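PDB 1K5C: endopolygalacturonase from Chondrostereum purpureum, which probably hydrolyses the alpha-1,4 bonds between galacturonate units inside polygalacturonate, the pectin backbone of plant cell walls. Local coordinates for residues A41-A46 with I68-A73; T217-M222 with T247-A252; I287-A292 with L312-G317. All blocks are in the same frame, centred on the assembly; numbering follows the deposited sequence.

Interaction 1 (A41-A46 with I68-A73); sequences ATVTMA and INFVGA
Val43 and Phe70 meet on the buried face of two parallel strands. Val43 CG1 lies 3.7 Å from Phe70 CE2. CG1 is put there because it stands anti to the backbone N (chi1 178°). Val43 O sits above one face of the same ring, offset toward its rim. Met45 reaches the ring obliquely, with its CG 3.6 Å from Phe70 CZ. Met45 SD lies at the edge of the Phe70 ring, 5.0 Å from its centroid, a Met-aromatic contact.

The other face, with Thr42, Asn69, Thr44 and Val71, is mostly polar and partly exposed. Thr42 and Asn69 lie side by side there. Asn69 ND2 donates a slightly bent bond to Thr42 OG1 (3.2 Å, 153°), and OG1 is tilted out of the amide plane. Asn69 OD1 accepts from Lys110 NZ, so both ends of the amide are held and its rotation is fixed. Beyond this pair, Thr44 OG1 packs 3.9 Å from Val71 CB.

Four backbone bonds hold this register. Asn69 N and Val71 N give to Ala41 O and Val43 O; Val43 N and Met45 N give to Asn69 O and Val71 O.

Such in-register pairing joins successive coils of a right-handed parallel beta-helix, the fold of family 28 hydrolases. Strand 19-22 flanks strand 42-45, and strand 108-115 flanks strand 68-71. Tyr109, Phe112 and Phe77 continue the interior around Phe70.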
ATOM      1  N   ALA A  41      -4.879   8.791 -23.523  1.00 12.61           N
ATOM      2  CA  ALA A  41      -6.290   8.442 -23.667  1.00 12.88           C
ATOM      3  C   ALA A  41      -7.030   8.612 -22.327  1.00 12.15           C
ATOM      4  O   ALA A  41      -6.446   8.405 -21.238  1.00 12.85           O
ATOM      5  CB  ALA A  41      -6.411   7.000 -24.130  1.00 13.54           C
ATOM      6  N   THR A  42      -8.305   8.934 -22.451  1.00 12.18           N
ATOM      7  CA  THR A  42      -9.240   8.873 -21.308  1.00 12.24           C
ATOM      8  C   THR A  42      -9.946   7.532 -21.380  1.00 12.76           C
ATOM      9  O   THR A  42     -10.510   7.171 -22.422  1.00 17.44           O
ATOM     10  CB  THR A  42     -10.237  10.002 -21.397  1.00 13.02           C
ATOM     11  OG1 THR A  42      -9.540  11.280 -21.242  1.00 14.52           O
ATOM     12  CG2 THR A  42     -11.298   9.949 -20.263  1.00 15.36           C
ATOM     13  N   VAL A  43      -9.940   6.803 -20.259  1.00 11.94           N
ATOM     14  CA  VAL A  43     -10.664   5.533 -20.124  1.00 11.81           C
ATOM     15  C   VAL A  43     -11.695   5.766 -19.050  1.00 12.00           C
ATOM     16  O   VAL A  43     -11.345   6.090 -17.906  1.00 12.32           O
ATOM     17  CB  VAL A  43      -9.709   4.432 -19.719  1.00 12.92           C
ATOM     18  CG1 VAL A  43     -10.476   3.102 -19.532  1.00 14.56           C
ATOM     19  CG2 VAL A  43      -8.554   4.286 -20.733  1.00 13.94           C
ATOM     20  N   THR A  44     -12.992   5.639 -19.395  1.00 12.55           N
ATOM     21  CA  THR A  44     -14.076   5.886 -18.481  1.00 12.67           C
ATOM     22  C   THR A  44     -14.826   4.611 -18.212  1.00 12.45           C
ATOM     23  O   THR A  44     -15.276   3.948 -19.168  1.00 13.30           O
ATOM     24  CB  THR A  44     -15.067   6.933 -19.066  1.00 13.42           C
ATOM     25  OG1 THR A  44     -14.328   8.147 -19.374  1.00 14.40           O
ATOM     26  CG2 THR A  44     -16.189   7.286 -18.096  1.00 14.65           C
ATOM     27  N   MET A  45     -14.968   4.243 -16.939  1.00 12.36           N
ATOM     28  CA  MET A  45     -15.764   3.084 -16.586  1.00 12.37           C
ATOM     29  C   MET A  45     -17.245   3.405 -16.592  1.00 12.70           C
ATOM     30  O   MET A  45     -17.665   4.435 -16.025  1.00 13.72           O
ATOM     31  CB  MET A  45     -15.438   2.596 -15.164  1.00 15.12           C
ATOM     32  CG  MET A  45     -14.183   1.904 -14.997  1.00 18.54           C
ATOM     33  SD  MET A  45     -13.965   1.137 -13.404  1.00 16.21           S
ATOM     34  CE  MET A  45     -14.587  -0.561 -13.454  1.00 16.74           C
ATOM     35  N   ALA A  46     -18.019   2.520 -17.205  1.00 13.41           N
ATOM     36  CA  ALA A  46     -19.485   2.709 -17.320  1.00 13.64           C
ATOM     37  C   ALA A  46     -20.226   1.571 -16.654  1.00 12.73           C
ATOM     38  O   ALA A  46     -21.477   1.575 -16.695  1.00 15.80           O
ATOM     39  CB  ALA A  46     -19.897   2.809 -18.790  1.00 16.29           C
ATOM     40  N   ILE A  68      -2.363   8.440 -18.990  1.00 12.16           N
ATOM     41  CA  ILE A  68      -3.751   7.975 -19.031  1.00 12.13           C
ATOM     42  C   ILE A  68      -4.602   8.770 -18.043  1.00 11.89           C
ATOM     43  O   ILE A  68      -4.166   9.063 -16.930  1.00 14.03           O
ATOM     44  CB  ILE A  68      -3.771   6.464 -18.707  1.00 12.37           C
ATOM     45  CG1 ILE A  68      -2.854   5.654 -19.664  1.00 12.99           C
ATOM     46  CG2 ILE A  68      -5.207   5.913 -18.651  1.00 13.27           C
ATOM     47  CD1 ILE A  68      -3.128   5.987 -21.142  1.00 15.05           C
ATOM     48  N   ASN A  69      -5.835   9.049 -18.467  1.00 12.07           N
ATOM     49  CA  ASN A  69      -6.825   9.700 -17.588  1.00 12.01           C
ATOM     50  C   ASN A  69      -7.926   8.655 -17.360  1.00 11.24           C
ATOM     51  O   ASN A  69      -8.753   8.432 -18.233  1.00 12.34           O
ATOM     52  CB  ASN A  69      -7.356  10.937 -18.307  1.00 13.37           C
ATOM     53  CG  ASN A  69      -8.421  11.643 -17.554  1.00 15.28           C
ATOM     54  OD1 ASN A  69      -8.423  11.635 -16.323  1.00 20.41           O
ATOM     55  ND2 ASN A  69      -9.361  12.273 -18.228  1.00 20.84           N
ATOM     56  N   PHE A  70      -7.899   7.986 -16.194  1.00 11.46           N
ATOM     57  CA  PHE A  70      -8.852   6.935 -15.894  1.00 11.57           C
ATOM     58  C   PHE A  70      -9.924   7.465 -14.990  1.00 11.32           C
ATOM     59  O   PHE A  70      -9.635   7.906 -13.861  1.00 12.17           O
ATOM     60  CB  PHE A  70      -8.129   5.707 -15.290  1.00 11.78           C
ATOM     61  CG  PHE A  70      -9.009   4.492 -15.163  1.00 11.61           C
ATOM     62  CD1 PHE A  70      -9.935   4.358 -14.132  1.00 12.50           C
ATOM     63  CD2 PHE A  70      -8.872   3.446 -16.099  1.00 12.41           C
ATOM     64  CE1 PHE A  70     -10.717   3.248 -14.015  1.00 13.07           C
ATOM     65  CE2 PHE A  70      -9.669   2.324 -16.000  1.00 13.47           C
ATOM     66  CZ  PHE A  70     -10.615   2.242 -14.976  1.00 13.61           C
ATOM     67  N   VAL A  71     -11.170   7.458 -15.482  1.00 11.67           N
ATOM     68  CA  VAL A  71     -12.310   8.064 -14.823  1.00 12.01           C
ATOM     69  C   VAL A  71     -13.209   6.926 -14.381  1.00 11.53           C
ATOM     70  O   VAL A  71     -13.917   6.309 -15.196  1.00 12.12           O
ATOM     71  CB  VAL A  71     -13.032   9.037 -15.803  1.00 12.81           C
ATOM     72  CG1 VAL A  71     -14.310   9.598 -15.137  1.00 14.98           C
ATOM     73  CG2 VAL A  71     -12.073  10.117 -16.283  1.00 15.18           C
ATOM     74  N   GLY A  72     -13.195   6.625 -13.089  1.00 11.61           N
ATOM     75  CA  GLY A  72     -13.880   5.427 -12.583  1.00 11.66           C
ATOM     76  C   GLY A  72     -15.365   5.552 -12.449  1.00 11.37           C
ATOM     77  O   GLY A  72     -16.078   4.536 -12.463  1.00 11.72           O
ATOM     78  N   ALA A  73     -15.871   6.800 -12.228  1.00 11.80           N
ATOM     79  CA  ALA A  73     -17.315   7.036 -12.068  1.00 12.77           C
ATOM     80  C   ALA A  73     -17.890   6.104 -10.972  1.00 11.90           C
ATOM     81  O   ALA A  73     -19.056   5.689 -11.040  1.00 12.77           O
ATOM     82  CB  ALA A  73     -18.041   6.926 -13.412  1.00 13.56           C
TER

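Interaction 2 (T217-M222 with T247-A252); sequences TVTRSM and TISGIA
Val218 lies alongside Ile248 on the buried face, both side chains pointing the same way. Val218 CB is 3.9 Å from Ile248 CG2, and its CG2 packs near Ile248 CD1. Val218 CG1 stands anti to the backbone N (chi1 178°) and comes 4.2 Å from Ile251 CD1. An alanine in place of Ile248 would probably open a gap beside both methyls of Val218 and weaken the packing between these coils. Val218 O accepts from Ser249 N at 2.9 Å and also from a water that is hydrogen-bonded to Ser249 OG.

Thr247 contributes mainly through its carbonyl. Thr247 O accepts from Val218 N (3.0 Å).

Just before its chain turns at Ala252, Ile251 packs against the bend of 220-222. Its CD1 is turned back by chi2 (-51°) to lie 3.9 Å from Ser221 CB, and CG2 rests against Met222 O. Regular pairing falters here: Arg220 N to Ser249 O is weak, and Ser221 N approaches Gly250 O from above the carbonyl plane. Ser221 OG bonds to Thr219 O at 2.7 Å, bridging the bend in its own chain. Ala252 N to Ser221 O then restores a good bond.

The pair lies in a parallel beta-helix wall, between strand 190-192 and strand 285-289. At the corner, Met222 packs on His195, a galacturonate-binding residue and the predicted active-site residue.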
ATOM      1  N   THR A 217      -5.446   9.283   8.033  1.00 11.27           N
ATOM      2  CA  THR A 217      -6.084   8.770   9.233  1.00 11.90           C
ATOM      3  C   THR A 217      -5.993   7.251   9.233  1.00 12.37           C
ATOM      4  O   THR A 217      -6.280   6.604   8.197  1.00 15.45           O
ATOM      5  CB  THR A 217      -7.571   9.214   9.259  1.00 13.76           C
ATOM      6  OG1 THR A 217      -7.644  10.631   9.313  0.78 15.06           O
ATOM      7  CG2 THR A 217      -8.336   8.696  10.449  0.78 15.38           C
ATOM      8  N   VAL A 218      -5.564   6.672  10.352  1.00 11.61           N
ATOM      9  CA  VAL A 218      -5.459   5.243  10.514  1.00 11.83           C
ATOM     10  C   VAL A 218      -6.259   4.874  11.760  1.00 12.27           C
ATOM     11  O   VAL A 218      -6.015   5.482  12.835  1.00 13.32           O
ATOM     12  CB  VAL A 218      -4.002   4.791  10.672  1.00 12.26           C
ATOM     13  CG1 VAL A 218      -3.913   3.277  10.888  1.00 13.78           C
ATOM     14  CG2 VAL A 218      -3.138   5.244   9.476  1.00 13.14           C
ATOM     15  N   THR A 219      -7.172   3.913  11.650  1.00 12.10           N
ATOM     16  CA  THR A 219      -7.957   3.455  12.806  1.00 12.19           C
ATOM     17  C   THR A 219      -7.983   1.934  12.819  1.00 11.95           C
ATOM     18  O   THR A 219      -7.802   1.261  11.790  1.00 12.00           O
ATOM     19  CB  THR A 219      -9.390   4.016  12.734  1.00 13.84           C
ATOM     20  OG1 THR A 219      -9.990   3.607  11.487  1.00 14.68           O
ATOM     21  CG2 THR A 219      -9.422   5.532  12.868  1.00 15.94           C
ATOM     22  N   ARG A 220      -8.260   1.389  14.017  1.00 12.69           N
ATOM     23  CA  ARG A 220      -8.553  -0.042  14.180  1.00 12.50           C
ATOM     24  C   ARG A 220      -7.574  -0.917  13.358  1.00 11.86           C
ATOM     25  O   ARG A 220      -7.976  -1.699  12.512  1.00 12.54           O
ATOM     26  CB  ARG A 220     -10.020  -0.299  13.837  1.00 13.85           C
ATOM     27  CG  ARG A 220     -10.559  -1.593  14.418  1.00 16.75           C
ATOM     28  CD  ARG A 220     -12.026  -1.828  14.060  1.00 20.46           C
ATOM     29  NE  ARG A 220     -12.192  -2.022  12.652  1.00 17.74           N
ATOM     30  CZ  ARG A 220     -12.012  -3.199  12.014  1.00 16.49           C
ATOM     31  NH1 ARG A 220     -11.680  -4.347  12.633  1.00 20.37           N
ATOM     32  NH2 ARG A 220     -12.173  -3.233  10.735  1.00 16.89           N
ATOM     33  N   SER A 221      -6.296  -0.727  13.666  1.00 12.04           N
ATOM     34  CA  SER A 221      -5.207  -1.364  12.893  1.00 12.07           C
ATOM     35  C   SER A 221      -4.214  -1.960  13.826  1.00 11.85           C
ATOM     36  O   SER A 221      -4.090  -1.600  15.001  1.00 12.75           O
ATOM     37  CB  SER A 221      -4.544  -0.342  11.943  1.00 12.39           C
ATOM     38  OG  SER A 221      -5.476   0.103  10.931  1.00 12.51           O
ATOM     39  N   MET A 222      -3.358  -2.866  13.280  1.00 11.87           N
ATOM     40  CA  MET A 222      -2.384  -3.556  14.118  1.00 11.89           C
ATOM     41  C   MET A 222      -1.166  -2.674  14.406  1.00 11.64           C
ATOM     42  O   MET A 222      -0.525  -2.833  15.468  1.00 12.24           O
ATOM     43  CB  MET A 222      -1.963  -4.851  13.436  1.00 13.30           C
ATOM     44  CG  MET A 222      -1.054  -5.757  14.178  1.00 18.10           C
ATOM     45  SD  MET A 222      -0.941  -7.377  13.392  1.00 23.26           S
ATOM     46  CE  MET A 222      -2.624  -7.596  13.134  1.00 20.08           C
ATOM     47  N   THR A 247      -3.256  11.203  11.834  1.00 11.26           N
ATOM     48  CA  THR A 247      -4.070  10.985  13.027  1.00 11.66           C
ATOM     49  C   THR A 247      -4.392   9.513  13.113  1.00 11.28           C
ATOM     50  O   THR A 247      -5.069   8.965  12.230  1.00 12.62           O
ATOM     51  CB  THR A 247      -5.347  11.835  12.972  1.00 12.57           C
ATOM     52  OG1 THR A 247      -4.966  13.238  12.792  1.00 13.81           O
ATOM     53  CG2 THR A 247      -6.167  11.664  14.228  1.00 15.15           C
ATOM     54  N   ILE A 248      -3.886   8.864  14.167  1.00 11.38           N
ATOM     55  CA  ILE A 248      -3.905   7.403  14.260  1.00 11.11           C
ATOM     56  C   ILE A 248      -4.452   6.996  15.596  1.00 11.53           C
ATOM     57  O   ILE A 248      -4.073   7.575  16.645  1.00 12.03           O
ATOM     58  CB  ILE A 248      -2.454   6.865  14.044  1.00 11.56           C
ATOM     59  CG1 ILE A 248      -1.900   7.395  12.703  1.00 12.23           C
ATOM     60  CG2 ILE A 248      -2.409   5.363  14.189  1.00 12.40           C
ATOM     61  CD1 ILE A 248      -0.536   6.775  12.282  1.00 13.05           C
ATOM     62  N   SER A 249      -5.319   5.965  15.627  1.00 11.78           N
ATOM     63  CA  SER A 249      -5.908   5.519  16.888  1.00 12.17           C
ATOM     64  C   SER A 249      -6.327   4.052  16.755  1.00 12.21           C
ATOM     65  O   SER A 249      -6.401   3.475  15.663  1.00 12.58           O
ATOM     66  CB  SER A 249      -7.071   6.423  17.287  1.00 14.44           C
ATOM     67  OG  SER A 249      -8.093   6.405  16.313  1.00 15.34           O
ATOM     68  N   GLY A 250      -6.625   3.441  17.893  1.00 12.36           N
ATOM     69  CA  GLY A 250      -7.132   2.082  17.890  1.00 13.11           C
ATOM     70  C   GLY A 250      -6.055   1.083  17.462  1.00 12.35           C
ATOM     71  O   GLY A 250      -6.388   0.131  16.753  1.00 13.45           O
ATOM     72  N   ILE A 251      -4.808   1.289  17.869  1.00 12.28           N
ATOM     73  CA  ILE A 251      -3.688   0.454  17.400  1.00 12.00           C
ATOM     74  C   ILE A 251      -3.423  -0.666  18.387  1.00 12.17           C
ATOM     75  O   ILE A 251      -3.217  -0.476  19.594  1.00 13.31           O
ATOM     76  CB  ILE A 251      -2.446   1.324  17.214  1.00 12.24           C
ATOM     77  CG1 ILE A 251      -2.674   2.448  16.198  1.00 12.47           C
ATOM     78  CG2 ILE A 251      -1.278   0.423  16.823  1.00 13.24           C
ATOM     79  CD1 ILE A 251      -3.260   1.969  14.847  1.00 12.40           C
ATOM     80  N   ALA A 252      -3.375  -1.906  17.837  1.00 12.43           N
ATOM     81  CA  ALA A 252      -3.305  -3.087  18.689  1.00 13.32           C
ATOM     82  C   ALA A 252      -1.913  -3.493  19.092  1.00 13.04           C
ATOM     83  O   ALA A 252      -1.733  -4.031  20.223  1.00 14.44           O
ATOM     84  CB  ALA A 252      -3.985  -4.289  18.005  1.00 14.99           C
TER
HETATM   85  O   HOH W   1      -7.440   8.112  14.226  1.00 17.84           O

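Interaction 3 (I287-A292 with L312-G317); sequences IKVNNA and LTVTGG
Ile287 CB sits against the fork of Val314, 4.0 Å from CG1 and 4.1 Å from CG2. Val314 CG1 also meets Val289 CG1 at 4.0 Å, so it lies between Ile287 and Val289 of the facing strand. Beside it, Ile287 CD1 touches Leu312 CD1 at 3.8 Å, the two side chains crossing at a slant. These buried contacts fill the interior near the C-terminal end of the beta-helix.

The last hollow is made by glycines. Val289 CG2 lies between its own backbone N and carbonyl carbon (chi1 -50° for CG1) and presses on Gly316 C at 3.4 Å. A beta-carbon at Gly316 would strike Val289 O, and one at Gly317 would strike Val289 CG2.

On the outer face, Lys288 CG lies beside Thr315 OG1. That hydroxyl shares a water with Ile287 O.

Three direct backbone bonds hold the paired strands: Ile287 N to Thr313 O, Thr315 N to Ile287 O, and Val289 N to Thr315 O. Beyond the last of them a second water donates to Val289 O and Asn291 OD1 and accepts from Gly317 N at 3.0 Å. The chemistry thus differs by face: the inner side is aliphatic, while on the outer side and past the last direct backbone bond between the segments water bridges the polar groups.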
ATOM      1  N   ILE A 287      -0.769   9.534  17.783  1.00 12.40           N
ATOM      2  CA  ILE A 287      -1.058   8.089  17.700  1.00 12.11           C
ATOM      3  C   ILE A 287      -1.511   7.597  19.069  1.00 12.64           C
ATOM      4  O   ILE A 287      -0.810   7.797  20.052  1.00 15.38           O
ATOM      5  CB  ILE A 287       0.218   7.296  17.264  1.00 12.16           C
ATOM      6  CG1 ILE A 287       0.841   7.886  16.013  1.00 12.05           C
ATOM      7  CG2 ILE A 287      -0.114   5.814  17.165  1.00 12.84           C
ATOM      8  CD1 ILE A 287       2.044   7.098  15.478  1.00 12.79           C
ATOM      9  N   LYS A 288      -2.692   7.023  19.120  1.00 12.16           N
ATOM     10  CA  LYS A 288      -3.264   6.446  20.362  1.00 12.82           C
ATOM     11  C   LYS A 288      -3.280   4.948  20.212  1.00 12.74           C
ATOM     12  O   LYS A 288      -3.821   4.420  19.209  1.00 13.91           O
ATOM     13  CB  LYS A 288      -4.672   6.979  20.606  1.00 15.59           C
ATOM     14  CG  LYS A 288      -4.696   8.510  20.783  1.00 17.29           C
ATOM     15  CD  LYS A 288      -6.079   9.164  20.992  1.00 23.48           C
ATOM     16  CE  LYS A 288      -6.112  10.665  20.814  1.00 28.68           C
ATOM     17  NZ  LYS A 288      -7.404  11.506  20.970  1.00 28.58           N
ATOM     18  N   VAL A 289      -2.695   4.240  21.173  1.00 12.83           N
ATOM     19  CA  VAL A 289      -2.598   2.811  21.098  1.00 12.91           C
ATOM     20  C   VAL A 289      -3.436   2.163  22.213  1.00 13.66           C
ATOM     21  O   VAL A 289      -3.721   2.758  23.270  1.00 14.04           O
ATOM     22  CB  VAL A 289      -1.137   2.309  21.119  1.00 12.57           C
ATOM     23  CG1 VAL A 289      -0.258   3.042  20.108  1.00 12.98           C
ATOM     24  CG2 VAL A 289      -0.509   2.373  22.519  1.00 13.66           C
ATOM     25  N   ASN A 290      -3.790   0.905  21.982  1.00 14.20           N
ATOM     26  CA  ASN A 290      -4.604   0.132  22.910  1.00 14.92           C
ATOM     27  C   ASN A 290      -3.824  -0.280  24.134  1.00 14.39           C
ATOM     28  O   ASN A 290      -2.592  -0.182  24.194  1.00 14.61           O
ATOM     29  CB  ASN A 290      -5.101  -1.141  22.218  1.00 17.72           C
ATOM     30  CG  ASN A 290      -6.145  -0.796  21.154  1.00 20.78           C
ATOM     31  OD1 ASN A 290      -6.618   0.326  21.007  1.00 21.77           O
ATOM     32  ND2 ASN A 290      -6.481  -1.840  20.380  1.00 24.69           N
ATOM     33  N   ASN A 291      -4.553  -0.808  25.133  1.00 15.92           N
ATOM     34  CA  ASN A 291      -3.941  -1.059  26.426  1.00 16.79           C
ATOM     35  C   ASN A 291      -2.766  -2.042  26.399  1.00 17.40           C
ATOM     36  O   ASN A 291      -1.811  -1.795  27.178  1.00 20.84           O
ATOM     37  CB  ASN A 291      -5.000  -1.631  27.404  1.00 18.30           C
ATOM     38  CG  ASN A 291      -5.914  -0.521  27.872  1.00 18.16           C
ATOM     39  OD1 ASN A 291      -5.754   0.672  27.562  1.00 22.67           O
ATOM     40  ND2 ASN A 291      -6.890  -0.890  28.639  1.00 24.61           N
ATOM     41  N   ALA A 292      -2.839  -3.063  25.574  1.00 18.18           N
ATOM     42  CA  ALA A 292      -1.776  -4.057  25.499  1.00 20.20           C
ATOM     43  C   ALA A 292      -0.715  -3.741  24.471  1.00 17.27           C
ATOM     44  O   ALA A 292       0.216  -4.500  24.283  1.00 19.16           O
ATOM     45  CB  ALA A 292      -2.344  -5.448  25.160  1.00 24.36           C
ATOM     46  N   LEU A 312       5.767  14.166  16.778  1.00 12.36           N
ATOM     47  CA  LEU A 312       5.109  12.898  17.132  1.00 12.37           C
ATOM     48  C   LEU A 312       4.636  12.922  18.578  1.00 12.33           C
ATOM     49  O   LEU A 312       5.433  13.221  19.495  1.00 13.20           O
ATOM     50  CB  LEU A 312       6.131  11.756  16.953  1.00 12.91           C
ATOM     51  CG  LEU A 312       5.653  10.371  17.321  1.00 13.22           C
ATOM     52  CD1 LEU A 312       4.431   9.955  16.432  1.00 14.50           C
ATOM     53  CD2 LEU A 312       6.783   9.336  17.203  1.00 15.45           C
ATOM     54  N   THR A 313       3.407  12.512  18.791  1.00 12.44           N
ATOM     55  CA  THR A 313       2.877  12.238  20.153  1.00 12.56           C
ATOM     56  C   THR A 313       2.235  10.848  20.109  1.00 13.14           C
ATOM     57  O   THR A 313       1.314  10.668  19.303  1.00 14.90           O
ATOM     58  CB  THR A 313       1.873  13.297  20.620  1.00 14.42           C
ATOM     59  OG1 THR A 313       2.500  14.573  20.638  1.00 15.96           O
ATOM     60  CG2 THR A 313       1.324  12.913  21.992  1.00 16.11           C
ATOM     61  N   VAL A 314       2.692   9.948  20.940  1.00 12.70           N
ATOM     62  CA  VAL A 314       2.088   8.618  21.040  1.00 12.92           C
ATOM     63  C   VAL A 314       1.666   8.408  22.504  1.00 12.67           C
ATOM     64  O   VAL A 314       2.503   8.628  23.399  1.00 13.94           O
ATOM     65  CB  VAL A 314       3.045   7.492  20.606  1.00 12.66           C
ATOM     66  CG1 VAL A 314       2.275   6.144  20.535  1.00 13.14           C
ATOM     67  CG2 VAL A 314       3.711   7.783  19.261  1.00 13.38           C
ATOM     68  N   THR A 315       0.428   7.995  22.710  1.00 13.45           N
ATOM     69  CA  THR A 315      -0.123   7.778  24.046  1.00 13.51           C
ATOM     70  C   THR A 315      -0.841   6.408  24.085  1.00 13.44           C
ATOM     71  O   THR A 315      -1.174   5.838  23.065  1.00 13.98           O
ATOM     72  CB  THR A 315      -1.099   8.907  24.441  1.00 14.84           C
ATOM     73  OG1 THR A 315      -2.160   8.977  23.459  1.00 16.16           O
ATOM     74  CG2 THR A 315      -0.373  10.272  24.544  1.00 17.31           C
ATOM     75  N   GLY A 316      -1.028   5.961  25.338  1.00 14.10           N
ATOM     76  CA  GLY A 316      -1.654   4.664  25.573  1.00 14.18           C
ATOM     77  C   GLY A 316      -0.600   3.549  25.754  1.00 13.51           C
ATOM     78  O   GLY A 316       0.605   3.742  25.514  1.00 13.74           O
ATOM     79  N   GLY A 317      -1.082   2.354  26.112  1.00 14.12           N
ATOM     80  CA  GLY A 317      -0.216   1.183  26.079  1.00 14.57           C
ATOM     81  C   GLY A 317       1.000   1.340  26.963  1.00 14.15           C
ATOM     82  O   GLY A 317       0.961   1.946  28.060  1.00 15.33           O
TER
HETATM   83  O   HOH W   2      -1.536  10.661  21.373  1.00 25.75           O
HETATM   84  O   HOH W   3      -4.031   2.341  26.031  1.00 16.43           O

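All three contacts are partly buried and join parallel strands of successive beta-helix coils, and each has a buried apolar face and a more polar outer one. Interaction 1 stands apart near the N-terminal end, its centre about 33 Å from that of interaction 2 and about 41 Å from that of interaction 3. Interactions 2 and 3 adjoin: strands 247-251 and 285-289 are neighbours, linked by probable backbone bonds from Lys288 N to Ile248 O and from Asn290 N to Ile251 O. The interior is aromatic and sulfur-containing in interaction 1 but mainly aliphatic in the other two. Water joins outer polar groups in both later contacts. Interaction 2 lies closest to the galacturonate-binding residues.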